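Local atomic coordinates of porin (Rhodobacter capsulatus, PDB entry 2POR), a protein that forms, as a homotrimer of barrels, channels across the bacterial outer membrane through which small hydrophilic solutes up to about 0.6 kDa diffuse passively. Residues R9-M13 / Y91-D95; P103-G107 / Y167-D171; Y200-L206 / A226-Y232; G274-G280 / D294-K300. All blocks are in the same frame, centred on the assembly; numbering follows the deposited sequence. Where two conformers were deposited one is given.

Interaction 1 of 4, residues R9-M13 / Y91-D95. With CA (calcium ion), chain C.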
# COMPACT_ATOMS: atom_id res chain seq x y z
N ARG A 9 12.75 -13.20 -2.36
CA ARG A 9 14.14 -13.60 -2.28
C ARG A 9 14.53 -13.63 -0.83
O ARG A 9 13.86 -13.00 0.01
CB ARG A 9 15.01 -12.63 -3.08
CG ARG A 9 15.17 -11.27 -2.43
CD ARG A 9 15.72 -10.33 -3.44
NE ARG A 9 16.03 -9.08 -2.76
CZ ARG A 9 16.33 -7.94 -3.41
NH1 ARG A 9 16.34 -7.84 -4.75
NH2 ARG A 9 16.59 -6.86 -2.65
N MET A 10 15.50 -14.43 -0.44
CA MET A 10 15.96 -14.49 0.94
C MET A 10 17.37 -15.05 0.96
O MET A 10 17.74 -15.79 0.05
CB MET A 10 15.06 -15.33 1.85
CG MET A 10 15.04 -16.81 1.60
SD MET A 10 14.07 -17.60 2.89
CE MET A 10 13.95 -19.07 1.95
N GLY A 11 18.25 -14.61 1.87
CA GLY A 11 19.63 -15.07 1.86
C GLY A 11 20.41 -14.18 2.78
O GLY A 11 19.82 -13.60 3.71
N VAL A 12 21.70 -14.06 2.54
CA VAL A 12 22.64 -13.24 3.34
C VAL A 12 23.42 -12.31 2.45
O VAL A 12 23.74 -12.67 1.31
CB VAL A 12 23.65 -14.10 4.15
CG1 VAL A 12 22.85 -14.74 5.27
CG2 VAL A 12 24.34 -15.17 3.32
N MET A 13 23.65 -11.07 2.88
CA MET A 13 24.29 -10.09 2.03
C MET A 13 25.44 -9.49 2.88
O MET A 13 25.26 -9.25 4.07
CB MET A 13 23.25 -9.02 1.64
CG MET A 13 23.84 -7.84 0.83
SD MET A 13 24.70 -6.58 1.83
CE MET A 13 23.29 -6.08 2.77
N TYR A 91 21.78 -12.14 -5.76
CA TYR A 91 20.36 -12.33 -5.53
C TYR A 91 19.70 -11.05 -5.10
O TYR A 91 18.50 -10.93 -5.30
CB TYR A 91 20.14 -13.43 -4.50
CG TYR A 91 20.04 -13.04 -3.02
CD1 TYR A 91 18.82 -12.74 -2.48
CD2 TYR A 91 21.16 -13.02 -2.22
CE1 TYR A 91 18.74 -12.41 -1.15
CE2 TYR A 91 21.09 -12.70 -0.87
CZ TYR A 91 19.87 -12.39 -0.37
OH TYR A 91 19.74 -12.04 0.94
N THR A 92 20.39 -10.07 -4.47
CA THR A 92 19.77 -8.80 -4.03
C THR A 92 19.97 -7.71 -5.08
O THR A 92 19.46 -6.62 -4.89
CB THR A 92 20.38 -8.30 -2.66
OG1 THR A 92 21.77 -8.10 -2.90
CG2 THR A 92 20.30 -9.26 -1.52
N ASP A 93 20.65 -7.97 -6.21
CA ASP A 93 21.06 -7.03 -7.26
C ASP A 93 22.05 -6.07 -6.62
O ASP A 93 21.70 -5.00 -6.10
CB ASP A 93 19.85 -6.25 -7.85
CG ASP A 93 20.18 -5.30 -8.99
OD1 ASP A 93 21.30 -5.24 -9.52
OD2 ASP A 93 19.31 -4.56 -9.42
N LEU A 94 23.31 -6.51 -6.58
CA LEU A 94 24.36 -5.80 -5.82
C LEU A 94 24.82 -4.55 -6.52
O LEU A 94 25.87 -4.52 -7.15
CB LEU A 94 25.58 -6.69 -5.60
CG LEU A 94 25.46 -7.84 -4.67
CD1 LEU A 94 26.68 -8.77 -4.85
CD2 LEU A 94 25.31 -7.33 -3.26
N ASP A 95 24.04 -3.48 -6.43
CA ASP A 95 24.38 -2.23 -7.07
C ASP A 95 25.14 -1.26 -6.17
O ASP A 95 25.44 -0.13 -6.53
CB ASP A 95 23.15 -1.54 -7.49
CG ASP A 95 22.49 -2.15 -8.70
OD1 ASP A 95 23.14 -2.72 -9.56
OD2 ASP A 95 21.28 -2.05 -8.81
CA CA C . 20.91 -3.33 -10.80
O HOH W 1 16.43 -9.81 -6.78
O HOH W 2 17.07 -4.79 -5.12
O HOH W 3 19.73 -4.53 -12.50
O HOH W 4 19.05 -2.08 -10.91

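Interaction 2 of 4, residues P103-G107 / Y167-D171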
# COMPACT_ATOMS: atom_id res chain seq x y z
N PRO A 103 24.41 3.69 -17.31
CA PRO A 103 24.16 5.04 -16.80
C PRO A 103 23.41 5.91 -17.77
O PRO A 103 23.98 6.84 -18.36
CB PRO A 103 25.55 5.55 -16.43
CG PRO A 103 26.46 4.89 -17.44
CD PRO A 103 25.86 3.50 -17.56
N TYR A 104 22.11 5.65 -17.97
CA TYR A 104 21.36 6.49 -18.87
C TYR A 104 21.09 7.81 -18.16
O TYR A 104 20.90 7.86 -16.95
CB TYR A 104 20.02 5.82 -19.27
CG TYR A 104 20.27 4.51 -20.03
CD1 TYR A 104 20.65 4.56 -21.35
CD2 TYR A 104 20.12 3.28 -19.41
CE1 TYR A 104 20.87 3.38 -22.04
CE2 TYR A 104 20.34 2.10 -20.10
CZ TYR A 104 20.72 2.17 -21.41
OH TYR A 104 20.99 1.05 -22.14
N LEU A 105 21.07 8.86 -18.96
CA LEU A 105 20.82 10.20 -18.46
C LEU A 105 19.36 10.45 -18.14
O LEU A 105 19.08 11.19 -17.19
CB LEU A 105 21.35 11.24 -19.51
CG LEU A 105 21.29 12.78 -19.20
CD1 LEU A 105 22.24 13.09 -18.04
CD2 LEU A 105 21.67 13.59 -20.42
N THR A 106 18.36 9.92 -18.88
CA THR A 106 16.96 10.30 -18.66
C THR A 106 16.07 9.08 -18.34
O THR A 106 16.56 7.94 -18.42
CB THR A 106 16.39 11.09 -19.91
OG1 THR A 106 16.20 10.15 -20.98
CG2 THR A 106 17.31 12.28 -20.35
N GLY A 107 14.79 9.33 -17.98
CA GLY A 107 13.78 8.31 -17.72
C GLY A 107 14.18 7.56 -16.49
O GLY A 107 15.12 7.93 -15.78
N TYR A 167 20.25 9.17 -28.08
CA TYR A 167 20.65 10.48 -27.76
C TYR A 167 19.63 10.93 -26.75
O TYR A 167 18.42 10.97 -26.97
CB TYR A 167 20.60 11.28 -28.99
CG TYR A 167 20.91 12.70 -28.65
CD1 TYR A 167 22.20 13.10 -28.33
CD2 TYR A 167 19.84 13.58 -28.61
CE1 TYR A 167 22.40 14.41 -27.95
CE2 TYR A 167 20.04 14.89 -28.24
CZ TYR A 167 21.32 15.29 -27.91
OH TYR A 167 21.49 16.60 -27.52
N GLU A 168 20.20 11.43 -25.68
CA GLU A 168 19.44 11.89 -24.54
C GLU A 168 19.83 13.30 -24.10
O GLU A 168 21.01 13.66 -24.14
CB GLU A 168 19.69 10.98 -23.38
CG GLU A 168 19.60 9.47 -23.58
CD GLU A 168 19.64 8.76 -22.25
OE1 GLU A 168 18.63 8.72 -21.56
OE2 GLU A 168 20.66 8.23 -21.87
N LYS A 169 18.88 14.09 -23.66
CA LYS A 169 19.21 15.40 -23.12
C LYS A 169 18.28 15.89 -22.00
O LYS A 169 17.12 15.46 -21.88
CB LYS A 169 19.23 16.40 -24.24
CG LYS A 169 17.91 16.55 -24.88
CD LYS A 169 18.13 17.74 -25.74
CE LYS A 169 16.86 18.55 -25.60
NZ LYS A 169 17.11 19.91 -26.07
N ILE A 170 18.82 16.74 -21.09
CA ILE A 170 18.04 17.38 -20.03
C ILE A 170 18.25 18.90 -20.19
O ILE A 170 19.37 19.39 -20.24
CB ILE A 170 18.48 16.94 -18.58
CG1 ILE A 170 18.40 15.42 -18.37
CG2 ILE A 170 17.57 17.68 -17.59
CD1 ILE A 170 18.86 14.94 -17.00
N ASP A 171 17.19 19.65 -20.40
CA ASP A 171 17.18 21.09 -20.43
C ASP A 171 16.85 21.64 -19.07
O ASP A 171 15.82 21.34 -18.47
CB ASP A 171 16.14 21.64 -21.35
CG ASP A 171 16.41 21.25 -22.79
OD1 ASP A 171 17.57 21.02 -23.15
OD2 ASP A 171 15.43 21.18 -23.54

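Interaction 3 of 4, residues Y200-L206 / A226-Y232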
# COMPACT_ATOMS: atom_id res chain seq x y z
N TYR A 200 28.53 -0.97 -24.55
CA TYR A 200 28.03 0.34 -24.93
C TYR A 200 29.19 1.34 -24.77
O TYR A 200 30.16 1.05 -24.07
CB TYR A 200 26.84 0.78 -24.04
CG TYR A 200 27.27 1.12 -22.60
CD1 TYR A 200 27.48 0.13 -21.65
CD2 TYR A 200 27.51 2.46 -22.26
CE1 TYR A 200 27.94 0.46 -20.37
CE2 TYR A 200 27.97 2.80 -20.99
CZ TYR A 200 28.18 1.81 -20.06
OH TYR A 200 28.66 2.18 -18.80
N TYR A 201 29.04 2.49 -25.37
CA TYR A 201 29.95 3.57 -25.17
C TYR A 201 29.02 4.78 -25.09
O TYR A 201 28.08 4.90 -25.88
CB TYR A 201 30.89 3.64 -26.37
CG TYR A 201 31.69 4.93 -26.33
CD1 TYR A 201 32.81 4.97 -25.52
CD2 TYR A 201 31.27 6.03 -27.06
CE1 TYR A 201 33.52 6.13 -25.43
CE2 TYR A 201 31.98 7.20 -26.98
CZ TYR A 201 33.10 7.23 -26.16
OH TYR A 201 33.84 8.40 -26.05
N ALA A 202 29.28 5.70 -24.16
CA ALA A 202 28.46 6.90 -24.00
C ALA A 202 29.40 8.10 -23.82
O ALA A 202 30.46 7.98 -23.21
CB ALA A 202 27.56 6.84 -22.74
N ASP A 203 29.01 9.24 -24.32
CA ASP A 203 29.83 10.42 -24.28
C ASP A 203 28.93 11.63 -24.17
O ASP A 203 27.88 11.68 -24.85
CB ASP A 203 30.65 10.41 -25.58
CG ASP A 203 31.65 11.53 -25.66
OD1 ASP A 203 32.73 11.42 -25.09
OD2 ASP A 203 31.32 12.52 -26.28
N GLY A 204 29.26 12.65 -23.37
CA GLY A 204 28.43 13.85 -23.37
C GLY A 204 28.91 14.86 -22.36
O GLY A 204 30.12 14.96 -22.08
N GLU A 205 27.97 15.59 -21.77
CA GLU A 205 28.35 16.51 -20.72
C GLU A 205 27.27 16.59 -19.68
O GLU A 205 26.08 16.43 -19.96
CB GLU A 205 28.62 17.91 -21.27
CG GLU A 205 27.45 18.60 -21.90
CD GLU A 205 27.80 19.91 -22.60
OE1 GLU A 205 28.85 19.97 -23.25
OE2 GLU A 205 27.00 20.85 -22.49
N LEU A 206 27.73 16.82 -18.46
CA LEU A 206 26.91 16.82 -17.27
C LEU A 206 27.04 18.15 -16.53
O LEU A 206 28.04 18.84 -16.71
CB LEU A 206 27.36 15.72 -16.33
CG LEU A 206 27.23 14.28 -16.79
CD1 LEU A 206 27.74 13.37 -15.69
CD2 LEU A 206 25.77 13.99 -17.15
N ALA A 226 29.24 23.09 -17.24
CA ALA A 226 29.13 21.69 -17.67
C ALA A 226 30.50 21.00 -17.69
O ALA A 226 31.49 21.69 -17.94
CB ALA A 226 28.55 21.66 -19.05
N VAL A 227 30.65 19.71 -17.36
CA VAL A 227 31.90 18.94 -17.46
C VAL A 227 31.73 17.84 -18.51
O VAL A 227 30.62 17.33 -18.67
CB VAL A 227 32.30 18.26 -16.12
CG1 VAL A 227 32.89 19.35 -15.27
CG2 VAL A 227 31.12 17.57 -15.41
N ASP A 228 32.74 17.41 -19.26
CA ASP A 228 32.57 16.37 -20.27
C ASP A 228 32.69 15.04 -19.62
O ASP A 228 33.44 14.92 -18.65
CB ASP A 228 33.64 16.44 -21.37
CG ASP A 228 33.53 17.75 -22.15
OD1 ASP A 228 32.44 18.10 -22.62
OD2 ASP A 228 34.54 18.44 -22.27
N HIS A 229 32.02 14.01 -20.11
CA HIS A 229 32.14 12.69 -19.49
C HIS A 229 32.08 11.62 -20.57
O HIS A 229 31.62 11.86 -21.70
CB HIS A 229 31.00 12.40 -18.47
CG HIS A 229 29.58 12.32 -19.10
ND1 HIS A 229 28.89 13.25 -19.77
CD2 HIS A 229 28.76 11.20 -19.04
CE1 HIS A 229 27.71 12.75 -20.10
NE2 HIS A 229 27.66 11.53 -19.66
N LYS A 230 32.59 10.47 -20.18
CA LYS A 230 32.41 9.32 -20.99
C LYS A 230 32.18 8.14 -20.09
O LYS A 230 32.54 8.16 -18.93
CB LYS A 230 33.62 9.13 -21.85
CG LYS A 230 34.90 8.61 -21.29
CD LYS A 230 35.92 8.87 -22.42
CE LYS A 230 36.03 10.39 -22.75
NZ LYS A 230 36.64 10.71 -24.03
N ALA A 231 31.49 7.13 -20.61
CA ALA A 231 31.18 5.92 -19.87
C ALA A 231 31.19 4.79 -20.91
O ALA A 231 30.83 4.99 -22.08
CB ALA A 231 29.79 6.05 -19.26
N TYR A 232 31.67 3.61 -20.56
CA TYR A 232 31.61 2.47 -21.46
C TYR A 232 31.67 1.19 -20.64
O TYR A 232 32.13 1.21 -19.48
CB TYR A 232 32.77 2.51 -22.51
CG TYR A 232 34.13 2.87 -21.94
CD1 TYR A 232 34.46 4.22 -21.87
CD2 TYR A 232 35.00 1.89 -21.49
CE1 TYR A 232 35.67 4.58 -21.33
CE2 TYR A 232 36.22 2.26 -20.95
CZ TYR A 232 36.54 3.61 -20.87
OH TYR A 232 37.75 4.00 -20.30

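Interaction 4 of 4, residues G274-G280 / D294-K300. With C8E ((hydroxyethyloxy)tri(ethyloxy)octane), chain F; C8E ((hydroxyethyloxy)tri(ethyloxy)octane), chain G.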
# COMPACT_ATOMS: atom_id res chain seq x y z
N GLY A 274 10.51 -22.02 -10.81
CA GLY A 274 10.54 -20.59 -10.50
C GLY A 274 11.57 -20.26 -9.40
O GLY A 274 11.56 -19.14 -8.92
N ALA A 275 12.43 -21.18 -8.98
CA ALA A 275 13.39 -20.95 -7.92
C ALA A 275 14.80 -21.13 -8.43
O ALA A 275 15.06 -21.97 -9.30
CB ALA A 275 13.16 -21.93 -6.78
N SER A 276 15.74 -20.32 -7.94
CA SER A 276 17.14 -20.42 -8.29
C SER A 276 18.01 -19.99 -7.09
O SER A 276 17.54 -19.25 -6.22
CB SER A 276 17.43 -19.55 -9.53
OG SER A 276 16.89 -18.23 -9.49
N ILE A 277 19.21 -20.53 -6.98
CA ILE A 277 20.17 -20.16 -5.94
C ILE A 277 21.04 -19.16 -6.68
O ILE A 277 21.46 -19.43 -7.81
CB ILE A 277 20.96 -21.40 -5.52
CG1 ILE A 277 20.06 -22.38 -4.84
CG2 ILE A 277 22.07 -21.02 -4.53
CD1 ILE A 277 20.79 -23.72 -4.67
N VAL A 278 21.29 -17.96 -6.13
CA VAL A 278 22.00 -16.88 -6.84
C VAL A 278 23.02 -16.26 -5.87
O VAL A 278 22.70 -16.06 -4.69
CB VAL A 278 21.04 -15.75 -7.30
CG1 VAL A 278 21.77 -14.84 -8.24
CG2 VAL A 278 19.81 -16.30 -7.99
N GLY A 279 24.21 -15.94 -6.30
CA GLY A 279 25.22 -15.33 -5.44
C GLY A 279 26.12 -14.49 -6.31
O GLY A 279 26.13 -14.66 -7.54
N GLY A 280 26.89 -13.55 -5.77
CA GLY A 280 27.73 -12.70 -6.60
C GLY A 280 28.64 -11.84 -5.74
O GLY A 280 28.53 -11.84 -4.51
N ASP A 294 26.75 -11.49 -1.97
CA ASP A 294 25.56 -12.05 -1.35
C ASP A 294 25.38 -13.50 -1.77
O ASP A 294 26.07 -13.93 -2.71
CB ASP A 294 24.34 -11.23 -1.73
CG ASP A 294 23.86 -11.25 -3.18
OD1 ASP A 294 24.08 -12.18 -3.94
OD2 ASP A 294 23.20 -10.30 -3.55
N LEU A 295 24.47 -14.21 -1.11
CA LEU A 295 24.18 -15.58 -1.46
C LEU A 295 22.79 -15.86 -0.97
O LEU A 295 22.51 -15.72 0.23
CB LEU A 295 25.17 -16.52 -0.78
CG LEU A 295 24.91 -18.03 -1.09
CD1 LEU A 295 25.09 -18.32 -2.57
CD2 LEU A 295 25.88 -18.90 -0.34
N GLY A 296 21.87 -16.24 -1.85
CA GLY A 296 20.53 -16.54 -1.40
C GLY A 296 19.74 -17.24 -2.49
O GLY A 296 20.32 -17.79 -3.42
N VAL A 297 18.42 -17.20 -2.38
CA VAL A 297 17.52 -17.84 -3.35
C VAL A 297 16.54 -16.81 -3.90
O VAL A 297 16.14 -15.91 -3.16
CB VAL A 297 16.74 -19.04 -2.70
CG1 VAL A 297 17.73 -20.15 -2.42
CG2 VAL A 297 16.10 -18.71 -1.38
N LYS A 298 16.16 -16.85 -5.17
CA LYS A 298 15.20 -15.93 -5.75
C LYS A 298 14.02 -16.77 -6.21
O LYS A 298 14.24 -17.89 -6.66
CB LYS A 298 15.77 -15.23 -6.96
CG LYS A 298 16.76 -14.15 -6.55
CD LYS A 298 17.43 -13.67 -7.77
CE LYS A 298 16.45 -12.87 -8.53
NZ LYS A 298 17.08 -12.37 -9.73
N PHE A 299 12.78 -16.31 -6.08
CA PHE A 299 11.58 -17.08 -6.40
C PHE A 299 10.71 -16.25 -7.32
O PHE A 299 10.65 -15.02 -7.18
CB PHE A 299 10.80 -17.36 -5.15
CG PHE A 299 11.51 -18.16 -4.07
CD1 PHE A 299 12.24 -19.29 -4.37
CD2 PHE A 299 11.40 -17.76 -2.76
CE1 PHE A 299 12.85 -20.02 -3.37
CE2 PHE A 299 12.02 -18.50 -1.77
CZ PHE A 299 12.74 -19.63 -2.07
N LYS A 300 10.04 -16.84 -8.28
CA LYS A 300 9.09 -16.13 -9.12
C LYS A 300 7.76 -16.85 -8.93
O LYS A 300 7.75 -18.09 -8.73
CB LYS A 300 9.49 -16.21 -10.56
CG LYS A 300 10.77 -15.48 -10.83
CD LYS A 300 10.80 -14.99 -12.28
CE LYS A 300 11.05 -16.07 -13.34
NZ LYS A 300 11.15 -15.47 -14.66
C1 C8E F . 30.81 -15.92 -7.41
C2 C8E F . 29.43 -16.25 -6.80
C3 C8E F . 29.41 -16.61 -5.31
C4 C8E F . 29.54 -15.47 -4.30
C5 C8E F . 29.36 -16.08 -2.92
C6 C8E F . 29.69 -15.14 -1.78
C7 C8E F . 30.03 -15.93 -0.50
C8 C8E F . 28.84 -16.31 0.39
O9 C8E F . 28.96 -17.42 1.33
C10 C8E F . 29.23 -17.12 2.72
C11 C8E F . 28.16 -17.17 3.83
O12 C8E F . 28.66 -17.22 5.18
C13 C8E F . 28.57 -15.99 5.94
C14 C8E F . 27.98 -15.94 7.37
O15 C8E F . 26.57 -15.98 7.66
C16 C8E F . 26.13 -14.84 8.42
C17 C8E F . 24.78 -14.88 9.13
O18 C8E F . 24.36 -13.75 9.89
C19 C8E F . 24.05 -14.15 11.22
C20 C8E F . 25.04 -13.80 12.33
O21 C8E F . 24.72 -14.37 13.60
C1 C8E G . 22.98 -18.38 10.57
C2 C8E G . 23.04 -18.34 9.03
C3 C8E G . 21.63 -18.35 8.48
C4 C8E G . 21.62 -18.35 6.96
C5 C8E G . 20.17 -18.38 6.50
C6 C8E G . 20.06 -18.52 4.99
C7 C8E G . 18.60 -18.44 4.58
C8 C8E G . 18.39 -18.53 3.07
O9 C8E G . 18.54 -19.78 2.41
C10 C8E G . 19.35 -19.72 1.22
C11 C8E G . 20.88 -19.85 1.24
O12 C8E G . 21.59 -20.08 0.00
C13 C8E G . 22.00 -21.45 -0.18
C14 C8E G . 21.16 -22.52 -0.91
O15 C8E G . 19.87 -22.92 -0.40
C16 C8E G . 19.10 -23.76 -1.30
C17 C8E G . 18.54 -25.14 -0.90
O18 C8E G . 19.37 -26.30 -0.76
C19 C8E G . 19.52 -26.98 -2.01
C20 C8E G . 18.86 -28.36 -2.23
O21 C8E G . 19.03 -28.86 -3.56

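Interaction 1 of 4, residues R9-M13 / Y91-D95
The Tyr-91 ring stands edge-on against strand 9-13, with the CB of Arg-9 and the carbonyl O of Val-12 near its plane and the carbonyl O of Met-10 over one face. CE1 reaches Met-10 C at 3.6 Å and CE2 reaches Val-12 O at 3.4 Å. Gly-11, which has no side chain, lies beside the phenol end, where a CB would collide with the ring. The hydroxyl is hydrogen-bonded to the carbonyl of Ser-22 on strand 19-34. Here the loop between helix 78-83 and strand 118-125, which runs inside the porin barrel, packs on the inner wall. The other side of the contact is looser and watery. The extended Arg-9 chain sets its guanidinium nearly perpendicular to the Tyr-91 ring (84°), with Thr-92 CA 3.6 Å above its plane. Two waters lie in that plane: one joins Arg-9 NH1 to Tyr-91 O, 2.8 Å from each, while the second links NH1 to the Thr-92 carbonyl. Farther along the loop, both carboxylate oxygens of Asp-93 and of Asp-95 bind a calcium ion, whose shell includes two waters, Asn-100 and Asp-101.

Interaction 2 of 4, residues P103-G107 / Y167-D171
The long loop between helix 78-83 and strand 118-125, which folds into the lumen of the porin barrel, is fastened to the wall here by one buried carboxylate, that of Glu-168 on strand 161-171. Glu-168 faces the loop, and its chain, extended beyond CG, carries the carboxylate to two successive backbone N-H groups. Leu-105 N donates to OE2 at 3.0 Å, and Thr-106 N donates to OE1 at 2.9 Å; both come from well above the carboxylate plane, 41° and 47° out of it. OE1 is gripped a second time, by the Thr-106 hydroxyl, which donates to it at 2.9 Å from the anti side and much closer to the plane. With OG1 lying between its own backbone N and carbonyl carbon (chi1 73°), Thr-106 can offer amide and hydroxyl to the same oxygen. Three donors thus fix the tilt of the carboxylate and would probably favour its charged form, although Glu-185 brings a like charge close to OE2. That oxygen also meets the Tyr-104 ring at its edge, 3.7 Å from CD1. Beside this polar core is an apolar patch: Leu-105 CG rests 3.9 Å from Ile-170 CD1, and the Thr-106 methyl CG2 packs against Ile-170 CG1. Around the contact, Tyr-104 leans on helix 78-83 and bonds through its hydroxyl to the Gly-84 carbonyl, Thr-106 touches Glu-149 and Ala-151 of strand 148-158, and Leu-105 packs on Met-181 of strand 181-192.

Interaction 3 of 4, residues Y200-L206 / A226-Y232
Leu-206 crosses the His-229 imidazole at about a right angle, its CG over one ring face, 3.7 Å from the centroid and 15° off the normal, in a CH-pi contact. Gly-204 N lies over the opposite face, and a CB on that glycine would be tight against the ring. With CG between its backbone N and carbonyl carbon (chi1 64°), His-229 leans across to the partner strand, while NE2 bonds to Gln-183. Were His-229 replaced by alanine, Leu-206 would probably lose the ring under its CG, and Gln-183 this bonding partner. At the far end, the Tyr-200 ring lies over the backbone of Tyr-232, whose CA is 4.0 Å from the ring centroid, and Tyr-200 OH bonds to Gln-250. The other face of the sheet is charged and aromatic: Tyr-201 and Tyr-232 lie askew, CD1 of the first 3.9 Å from CB of the second. Asp-203 and Lys-230 run side by side in the same direction, but their charged ends, OD1 and NZ, stay 4.1 Å apart, beyond a salt bridge. Six backbone hydrogen bonds join the two segments, whose N-to-C directions are 156° apart, the antiparallel pairing of adjacent strands characteristic of the 16-stranded porin barrel.

Interaction 4 of 4, residues G274-G280 / D294-K300
Ile-277 and Val-297 meet side by side as a non-hydrogen-bonded pair on one face of the antiparallel hairpin formed by strands 275-284 and 292-300, the last two of the porin barrel. Their branches cross at a slant, Ile-277 CG1 4.0 Å from Val-297 CG1. The oxyethylene part of a bound detergent lies against both, its C16 3.8 Å from Ile-277 CD1, on the outer face of the barrel, consistent with exposure to lipid here. Cutting Ile-277 back to alanine would probably leave Val-297 CG1 and the detergent without their contacts to this side chain. Next along the same face, Gly-279 forms a hollow: CD1 of Leu-295, whose CG is anti to its backbone N (chi1 179°), leans over it, 4.1 Å from Gly-279 CA, where a CB would be tight. A second detergent runs past Leu-295 and approaches Gly-280 N. Toward the chain end, the Ala-275 methyl fits against the edge of the Phe-299 ring, which stacks on Phe-41 of the second subunit. The other face carries Val-278 and Lys-298, both touching Tyr-91 of the inner loop, and Asp-294, whose carboxylate bonds to Tyr-91 N and the Thr-92 hydroxyl. There Lys-298 crosses Val-278 at a slant, its CD 3.6 Å from Val-278 CG2.

Interactions 1 and 2 are buried contacts in which the same long inner loop meets the barrel wall, at opposite sides of the chain's centre. Interactions 3 and 4 are partly buried pairings of neighbouring wall strands. The loop contacts differ in means: an aromatic wedge with water bridges near a calcium site in the first, carboxylate-to-amide bonding in the second. The strand pairs share regular backbone bonding, but 200-206/226-232 bears charged and tyrosine side chains, whereas 274-280/294-300 has an apolar face against detergent and the second subunit. Interaction 1 touches 4 through the neighbouring strands 2-14 and 292-300, Met-10 with Val-297; interaction 2 touches 3 through Leu-105 and Leu-206.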